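Local structure of putative uncharacterized protein (Pyrococcus furiosus, 3VR0) at residues C[154-168]-C[201-213]. The protein probably acts as an activator of the archaeal proteasome and is a homolog of proteasome assembly factors. Sequence-based numbering, arbitrary orientation.
Sequences RVLAAVTHEDLIEYY and KLRGMFGISLLGE
Ile-208 and Tyr-168 make the apolar centre where two antiparallel strands meet the helix following one of them. Ile-208 CG2 sits over one face of the Tyr-168 ring, 4.1 Å from its centroid, a CH-pi contact; Tyr-167 CD2 lies over the centre of the opposite face. With Ile-208 CG1 anti to the backbone N (chi1 -177°), that branch carries CD1 to 3.7 Å from Tyr-168 CG. On the same sheet face, Leu-210 CD2 touches Ala-157 CB and Val-155 CG1. Paired backbone bonds join Leu-156 to Leu-211 and Ala-158 to Ser-209, and a water links Leu-156 O to Ser-209 OG. At one end, Thr-160 OG1 accepts a hydrogen bond from Gly-207 N and shares a short one with His-161 ND1, while Lys-201 NZ grips Thr-160 O at 2.7 Å and hydrogen-bonds Val-82 O of the second subunit. At the other, Glu-213 OE1 accepts one from Arg-154 N, and OE2 lies over the guanidinium face, 3.0 Å from NH1, a salt bridge of charges alone. In this antiparallel pair of the PAC2-family mixed sheet, strand 206-214 lies between 137-145 and 155-159; helix 221-235 packs on Leu-210 and Tyr-168, whose OH hydrogen-bonds Glu-137, and 179-181 flanks 155-159.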
ATOM      1  N   ARG C 154      19.194  29.377  10.930  1.00 47.95           N
ATOM      2  CA  ARG C 154      18.433  30.206  10.038  1.00 46.34           C
ATOM      3  C   ARG C 154      16.998  29.622   9.895  1.00 44.18           C
ATOM      4  O   ARG C 154      16.769  28.454  10.234  1.00 42.91           O
ATOM      5  CB  ARG C 154      19.159  30.299   8.686  1.00 47.13           C
ATOM      6  CG  ARG C 154      20.658  30.708   8.820  1.00 50.74           C
ATOM      7  CD  ARG C 154      21.306  31.269   7.577  1.00 55.04           C
ATOM      8  NE  ARG C 154      21.095  30.502   6.343  1.00 62.74           N
ATOM      9  CZ  ARG C 154      21.921  29.563   5.864  1.00 66.80           C
ATOM     10  NH1 ARG C 154      21.634  28.951   4.716  1.00 67.01           N
ATOM     11  NH2 ARG C 154      23.025  29.218   6.525  1.00 68.65           N
ATOM     12  N   VAL C 155      16.059  30.440   9.410  1.00 41.55           N
ATOM     13  CA  VAL C 155      14.666  30.033   9.200  1.00 39.40           C
ATOM     14  C   VAL C 155      14.272  30.264   7.766  1.00 37.79           C
ATOM     15  O   VAL C 155      14.378  31.380   7.290  1.00 38.32           O
ATOM     16  CB  VAL C 155      13.681  30.820  10.130  1.00 39.19           C
ATOM     17  CG1 VAL C 155      12.229  30.780   9.580  1.00 38.83           C
ATOM     18  CG2 VAL C 155      13.752  30.254  11.514  1.00 38.61           C
ATOM     19  N   LEU C 156      13.802  29.220   7.070  1.00 36.09           N
ATOM     20  CA  LEU C 156      13.490  29.356   5.666  1.00 33.81           C
ATOM     21  C   LEU C 156      11.987  29.503   5.487  1.00 32.79           C
ATOM     22  O   LEU C 156      11.212  28.724   6.073  1.00 32.44           O
ATOM     23  CB  LEU C 156      13.971  28.119   4.917  1.00 35.44           C
ATOM     24  CG  LEU C 156      15.380  27.562   5.129  1.00 37.20           C
ATOM     25  CD1 LEU C 156      15.524  26.317   4.245  1.00 39.65           C
ATOM     26  CD2 LEU C 156      16.402  28.593   4.712  1.00 40.54           C
ATOM     27  N   ALA C 157      11.592  30.446   4.637  1.00 31.16           N
ATOM     28  CA  ALA C 157      10.210  30.870   4.490  1.00 30.95           C
ATOM     29  C   ALA C 157       9.770  30.658   3.069  1.00 29.99           C
ATOM     30  O   ALA C 157      10.542  30.900   2.148  1.00 29.54           O
ATOM     31  CB  ALA C 157      10.054  32.385   4.853  1.00 30.70           C
ATOM     32  N   ALA C 158       8.531  30.191   2.904  1.00 29.09           N
ATOM     33  CA  ALA C 158       7.864  30.169   1.626  1.00 28.29           C
ATOM     34  C   ALA C 158       6.384  30.353   1.907  1.00 28.47           C
ATOM     35  O   ALA C 158       5.907  30.002   2.989  1.00 29.43           O
ATOM     36  CB  ALA C 158       8.159  28.836   0.870  1.00 27.36           C
ATOM     37  N   VAL C 159       5.663  30.887   0.937  1.00 27.63           N
ATOM     38  CA  VAL C 159       4.272  31.275   1.099  1.00 28.87           C
ATOM     39  C   VAL C 159       3.466  30.656  -0.033  1.00 29.36           C
ATOM     40  O   VAL C 159       4.039  30.206  -1.010  1.00 28.59           O
ATOM     41  CB  VAL C 159       4.134  32.839   0.942  1.00 29.04           C
ATOM     42  CG1 VAL C 159       4.648  33.571   2.169  1.00 26.14           C
ATOM     43  CG2 VAL C 159       4.952  33.289  -0.239  1.00 31.81           C
ATOM     44  N   THR C 160       2.143  30.670   0.092  1.00 29.75           N
ATOM     45  CA  THR C 160       1.262  30.096  -0.897  1.00 30.13           C
ATOM     46  C   THR C 160       0.960  31.042  -2.042  1.00 32.17           C
ATOM     47  O   THR C 160       0.510  30.602  -3.104  1.00 31.01           O
ATOM     48  CB  THR C 160      -0.096  29.778  -0.274  1.00 30.11           C
ATOM     49  OG1 THR C 160      -0.653  30.988   0.234  1.00 29.03           O
ATOM     50  CG2 THR C 160       0.029  28.719   0.850  1.00 27.28           C
ATOM     51  N   HIS C 161       1.146  32.343  -1.813  1.00 33.44           N
ATOM     52  CA  HIS C 161       0.853  33.363  -2.833  1.00 36.17           C
ATOM     53  C   HIS C 161       1.955  34.439  -2.791  1.00 37.78           C
ATOM     54  O   HIS C 161       2.463  34.789  -1.709  1.00 38.02           O
ATOM     55  CB  HIS C 161      -0.510  34.038  -2.606  1.00 35.74           C
ATOM     56  CG  HIS C 161      -1.677  33.096  -2.582  1.00 35.54           C
ATOM     57  ND1 HIS C 161      -1.954  32.273  -1.511  1.00 34.42           N
ATOM     58  CD2 HIS C 161      -2.659  32.874  -3.494  1.00 35.58           C
ATOM     59  CE1 HIS C 161      -3.052  31.577  -1.772  1.00 35.26           C
ATOM     60  NE2 HIS C 161      -3.498  31.928  -2.967  1.00 33.38           N
ATOM     61  N   GLU C 162       2.320  34.933  -3.968  1.00 39.16           N
ATOM     62  CA  GLU C 162       3.389  35.923  -4.124  1.00 41.15           C
ATOM     63  C   GLU C 162       3.203  37.197  -3.269  1.00 40.63           C
ATOM     64  O   GLU C 162       4.137  37.598  -2.631  1.00 40.45           O
ATOM     65  CB  GLU C 162       3.547  36.303  -5.599  1.00 41.52           C
ATOM     66  CG  GLU C 162       4.967  36.114  -6.074  1.00 47.32           C
ATOM     67  CD  GLU C 162       5.351  37.018  -7.258  1.00 53.50           C
ATOM     68  OE1 GLU C 162       6.480  37.561  -7.211  1.00 56.30           O
ATOM     69  OE2 GLU C 162       4.541  37.187  -8.213  1.00 54.43           O
ATOM     70  N   ASP C 163       1.995  37.770  -3.228  1.00 41.27           N
ATOM     71  CA  ASP C 163       1.729  39.036  -2.517  1.00 42.37           C
ATOM     72  C   ASP C 163       1.998  39.001  -1.019  1.00 41.66           C
ATOM     73  O   ASP C 163       2.136  40.039  -0.370  1.00 41.62           O
ATOM     74  CB  ASP C 163       0.321  39.582  -2.800  1.00 43.22           C
ATOM     75  CG  ASP C 163      -0.796  38.590  -2.473  1.00 48.51           C
ATOM     76  OD1 ASP C 163      -0.708  37.419  -2.887  1.00 53.57           O
ATOM     77  OD2 ASP C 163      -1.795  38.994  -1.819  1.00 53.18           O
ATOM     78  N   LEU C 164       2.105  37.790  -0.492  1.00 40.11           N
ATOM     79  CA  LEU C 164       2.253  37.562   0.919  1.00 38.14           C
ATOM     80  C   LEU C 164       3.692  37.694   1.344  1.00 37.63           C
ATOM     81  O   LEU C 164       3.982  37.737   2.544  1.00 36.56           O
ATOM     82  CB  LEU C 164       1.764  36.142   1.265  1.00 36.88           C
ATOM     83  CG  LEU C 164       0.260  35.884   1.211  1.00 34.66           C
ATOM     84  CD1 LEU C 164       0.016  34.403   1.400  1.00 30.91           C
ATOM     85  CD2 LEU C 164      -0.475  36.714   2.296  1.00 33.40           C
ATOM     86  N   ILE C 165       4.617  37.693   0.394  1.00 38.03           N
ATOM     87  CA  ILE C 165       6.024  37.847   0.809  1.00 39.74           C
ATOM     88  C   ILE C 165       6.241  39.169   1.571  1.00 40.09           C
ATOM     89  O   ILE C 165       6.859  39.179   2.644  1.00 39.53           O
ATOM     90  CB  ILE C 165       7.023  37.753  -0.336  1.00 40.20           C
ATOM     91  CG1 ILE C 165       7.060  36.320  -0.880  1.00 40.75           C
ATOM     92  CG2 ILE C 165       8.419  38.116   0.194  1.00 39.21           C
ATOM     93  CD1 ILE C 165       7.884  36.147  -2.163  1.00 39.95           C
ATOM     94  N   GLU C 166       5.694  40.263   1.055  1.00 41.35           N
ATOM     95  CA  GLU C 166       5.952  41.545   1.716  1.00 43.99           C
ATOM     96  C   GLU C 166       5.009  41.763   2.912  1.00 43.78           C
ATOM     97  O   GLU C 166       5.388  42.400   3.927  1.00 43.17           O
ATOM     98  CB  GLU C 166       5.981  42.704   0.729  1.00 45.25           C
ATOM     99  CG  GLU C 166       4.649  43.182   0.167  1.00 49.73           C
ATOM    100  CD  GLU C 166       4.779  44.617  -0.372  1.00 57.13           C
ATOM    101  OE1 GLU C 166       5.853  45.241  -0.134  1.00 59.89           O
ATOM    102  OE2 GLU C 166       3.826  45.123  -1.026  1.00 58.73           O
ATOM    103  N   TYR C 167       3.833  41.131   2.825  1.00 43.04           N
ATOM    104  CA  TYR C 167       2.945  41.053   3.975  1.00 42.31           C
ATOM    105  C   TYR C 167       3.714  40.487   5.146  1.00 41.52           C
ATOM    106  O   TYR C 167       3.839  41.152   6.171  1.00 41.11           O
ATOM    107  CB  TYR C 167       1.663  40.246   3.689  1.00 42.51           C
ATOM    108  CG  TYR C 167       0.773  40.111   4.900  1.00 43.05           C
ATOM    109  CD1 TYR C 167      -0.034  41.193   5.340  1.00 43.00           C
ATOM    110  CD2 TYR C 167       0.741  38.926   5.630  1.00 41.44           C
ATOM    111  CE1 TYR C 167      -0.846  41.079   6.470  1.00 40.23           C
ATOM    112  CE2 TYR C 167      -0.074  38.802   6.762  1.00 42.55           C
ATOM    113  CZ  TYR C 167      -0.865  39.885   7.172  1.00 42.39           C
ATOM    114  OH  TYR C 167      -1.649  39.749   8.298  1.00 42.83           O
ATOM    115  N   TYR C 168       4.274  39.285   4.998  1.00 40.94           N
ATOM    116  CA  TYR C 168       4.961  38.683   6.132  1.00 40.21           C
ATOM    117  C   TYR C 168       6.295  39.336   6.393  1.00 40.51           C
ATOM    118  O   TYR C 168       6.766  39.331   7.519  1.00 39.45           O
ATOM    119  CB  TYR C 168       5.124  37.159   6.009  1.00 39.62           C
ATOM    120  CG  TYR C 168       3.815  36.438   6.103  1.00 38.03           C
ATOM    121  CD1 TYR C 168       3.226  35.886   4.977  1.00 34.29           C
ATOM    122  CD2 TYR C 168       3.154  36.332   7.315  1.00 36.03           C
ATOM    123  CE1 TYR C 168       2.009  35.252   5.050  1.00 34.57           C
ATOM    124  CE2 TYR C 168       1.944  35.723   7.408  1.00 34.50           C
ATOM    125  CZ  TYR C 168       1.371  35.178   6.281  1.00 34.38           C
ATOM    126  OH  TYR C 168       0.177  34.548   6.386  1.00 27.88           O
ATOM    127  N   LYS C 201      -4.301  26.052  -0.287  1.00 29.58           N
ATOM    128  CA  LYS C 201      -4.278  26.964  -1.443  1.00 30.71           C
ATOM    129  C   LYS C 201      -5.333  26.639  -2.519  1.00 31.01           C
ATOM    130  O   LYS C 201      -5.926  27.532  -3.146  1.00 30.43           O
ATOM    131  CB  LYS C 201      -2.876  26.877  -2.016  1.00 31.62           C
ATOM    132  CG  LYS C 201      -2.629  27.728  -3.217  1.00 34.71           C
ATOM    133  CD  LYS C 201      -1.243  27.388  -3.701  1.00 33.04           C
ATOM    134  CE  LYS C 201      -0.795  28.292  -4.796  1.00 28.56           C
ATOM    135  NZ  LYS C 201       0.677  28.343  -4.585  1.00 31.49           N
ATOM    136  N   LEU C 202      -5.601  25.349  -2.734  1.00 31.48           N
ATOM    137  CA  LEU C 202      -6.690  24.933  -3.629  1.00 31.33           C
ATOM    138  C   LEU C 202      -8.050  25.368  -3.130  1.00 31.69           C
ATOM    139  O   LEU C 202      -8.996  25.506  -3.911  1.00 32.43           O
ATOM    140  CB  LEU C 202      -6.728  23.403  -3.793  1.00 31.88           C
ATOM    141  CG  LEU C 202      -5.510  22.628  -4.324  1.00 32.98           C
ATOM    142  CD1 LEU C 202      -5.952  21.202  -4.768  1.00 34.98           C
ATOM    143  CD2 LEU C 202      -4.875  23.347  -5.507  1.00 35.76           C
ATOM    144  N   ARG C 203      -8.188  25.524  -1.820  1.00 31.73           N
ATOM    145  CA  ARG C 203      -9.486  25.899  -1.249  1.00 31.65           C
ATOM    146  C   ARG C 203      -9.603  27.397  -1.048  1.00 31.24           C
ATOM    147  O   ARG C 203     -10.589  27.845  -0.541  1.00 31.10           O
ATOM    148  CB  ARG C 203      -9.680  25.260   0.121  1.00 30.92           C
ATOM    149  CG  ARG C 203      -9.689  23.810   0.080  1.00 32.04           C
ATOM    150  CD  ARG C 203      -9.738  23.307   1.492  1.00 29.97           C
ATOM    151  NE  ARG C 203      -9.680  21.861   1.502  1.00 26.35           N
ATOM    152  CZ  ARG C 203     -10.347  21.122   2.364  1.00 30.85           C
ATOM    153  NH1 ARG C 203     -11.156  21.709   3.251  1.00 28.41           N
ATOM    154  NH2 ARG C 203     -10.230  19.801   2.325  1.00 32.63           N
ATOM    155  N   GLY C 204      -8.581  28.165  -1.400  1.00 31.27           N
ATOM    156  CA  GLY C 204      -8.698  29.623  -1.304  1.00 30.53           C
ATOM    157  C   GLY C 204      -8.116  30.133  -0.004  1.00 29.89           C
ATOM    158  O   GLY C 204      -8.223  31.317   0.285  1.00 30.57           O
ATOM    159  N   MET C 205      -7.484  29.234   0.756  1.00 28.55           N
ATOM    160  CA  MET C 205      -6.725  29.549   1.989  1.00 26.79           C
ATOM    161  C   MET C 205      -5.283  29.945   1.653  1.00 26.67           C
ATOM    162  O   MET C 205      -4.840  29.855   0.498  1.00 26.37           O
ATOM    163  CB  MET C 205      -6.726  28.327   2.935  1.00 26.67           C
ATOM    164  CG  MET C 205      -8.142  27.847   3.340  1.00 23.65           C
ATOM    165  SD  MET C 205      -8.082  26.305   4.281  1.00 27.03           S
ATOM    166  CE  MET C 205      -7.596  26.865   5.948  1.00 23.38           C
ATOM    167  N   PHE C 206      -4.524  30.385   2.657  1.00 25.86           N
ATOM    168  CA  PHE C 206      -3.218  30.983   2.364  1.00 25.01           C
ATOM    169  C   PHE C 206      -2.363  30.922   3.582  1.00 24.33           C
ATOM    170  O   PHE C 206      -2.886  30.720   4.704  1.00 24.13           O
ATOM    171  CB  PHE C 206      -3.350  32.421   1.848  1.00 25.29           C
ATOM    172  CG  PHE C 206      -3.932  33.414   2.861  1.00 26.21           C
ATOM    173  CD1 PHE C 206      -3.092  34.159   3.680  1.00 26.62           C
ATOM    174  CD2 PHE C 206      -5.310  33.629   2.950  1.00 27.87           C
ATOM    175  CE1 PHE C 206      -3.628  35.108   4.608  1.00 29.67           C
ATOM    176  CE2 PHE C 206      -5.855  34.557   3.879  1.00 28.38           C
ATOM    177  CZ  PHE C 206      -4.997  35.307   4.697  1.00 26.01           C
ATOM    178  N   GLY C 207      -1.063  31.084   3.390  1.00 22.78           N
ATOM    179  CA  GLY C 207      -0.193  31.124   4.538  1.00 23.05           C
ATOM    180  C   GLY C 207       1.273  30.959   4.258  1.00 22.95           C
ATOM    181  O   GLY C 207       1.721  31.250   3.179  1.00 23.91           O
ATOM    182  N   ILE C 208       2.016  30.509   5.252  1.00 22.46           N
ATOM    183  CA  ILE C 208       3.459  30.566   5.195  1.00 23.40           C
ATOM    184  C   ILE C 208       4.006  29.335   5.902  1.00 23.33           C
ATOM    185  O   ILE C 208       3.439  28.883   6.876  1.00 23.28           O
ATOM    186  CB  ILE C 208       3.999  31.896   5.909  1.00 22.76           C
ATOM    187  CG1 ILE C 208       5.497  32.007   5.800  1.00 24.18           C
ATOM    188  CG2 ILE C 208       3.501  31.984   7.417  1.00 20.61           C
ATOM    189  CD1 ILE C 208       6.039  33.540   6.035  1.00 26.23           C
ATOM    190  N   SER C 209       5.094  28.800   5.363  1.00 23.76           N
ATOM    191  CA  SER C 209       5.844  27.754   5.941  1.00 24.56           C
ATOM    192  C   SER C 209       7.113  28.352   6.537  1.00 25.71           C
ATOM    193  O   SER C 209       7.843  29.071   5.872  1.00 27.05           O
ATOM    194  CB  SER C 209       6.304  26.804   4.809  1.00 25.25           C
ATOM    195  OG  SER C 209       7.346  25.983   5.333  1.00 26.85           O
ATOM    196  N   LEU C 210       7.442  28.006   7.763  1.00 27.42           N
ATOM    197  CA  LEU C 210       8.684  28.452   8.321  1.00 28.21           C
ATOM    198  C   LEU C 210       9.411  27.227   8.814  1.00 28.76           C
ATOM    199  O   LEU C 210       8.921  26.537   9.697  1.00 28.84           O
ATOM    200  CB  LEU C 210       8.429  29.436   9.483  1.00 27.76           C
ATOM    201  CG  LEU C 210       7.717  30.692   9.023  1.00 29.33           C
ATOM    202  CD1 LEU C 210       7.109  31.476  10.231  1.00 31.66           C
ATOM    203  CD2 LEU C 210       8.680  31.566   8.241  1.00 28.27           C
ATOM    204  N   LEU C 211      10.573  26.957   8.222  1.00 29.52           N
ATOM    205  CA  LEU C 211      11.352  25.785   8.568  1.00 30.84           C
ATOM    206  C   LEU C 211      12.742  26.189   9.035  1.00 31.18           C
ATOM    207  O   LEU C 211      13.414  26.988   8.386  1.00 31.18           O
ATOM    208  CB  LEU C 211      11.481  24.832   7.358  1.00 31.22           C
ATOM    209  CG  LEU C 211      10.232  24.235   6.699  1.00 32.03           C
ATOM    210  CD1 LEU C 211      10.655  23.404   5.515  1.00 29.52           C
ATOM    211  CD2 LEU C 211       9.531  23.348   7.685  1.00 32.76           C
ATOM    212  N   GLY C 212      13.171  25.600  10.140  1.00 31.79           N
ATOM    213  CA  GLY C 212      14.426  25.925  10.722  1.00 33.66           C
ATOM    214  C   GLY C 212      15.485  24.888  10.415  1.00 35.87           C
ATOM    215  O   GLY C 212      15.228  23.676  10.467  1.00 34.24           O
ATOM    216  N   GLU C 213      16.694  25.382  10.152  1.00 36.80           N
ATOM    217  CA  GLU C 213      17.849  24.525   9.938  1.00 38.43           C
ATOM    218  C   GLU C 213      18.130  23.710  11.167  1.00 38.10           C
ATOM    219  O   GLU C 213      18.157  24.223  12.270  1.00 38.92           O
ATOM    220  CB  GLU C 213      19.085  25.340   9.552  1.00 38.71           C
ATOM    221  CG  GLU C 213      19.024  25.893   8.160  1.00 41.94           C
ATOM    222  CD  GLU C 213      20.169  26.860   7.868  1.00 49.41           C
ATOM    223  OE1 GLU C 213      20.724  27.447   8.848  1.00 53.00           O
ATOM    224  OE2 GLU C 213      20.497  27.045   6.669  1.00 48.02           O
TER
HETATM  225  O   HOH W   1      10.009  26.948   4.301  1.00 28.25           O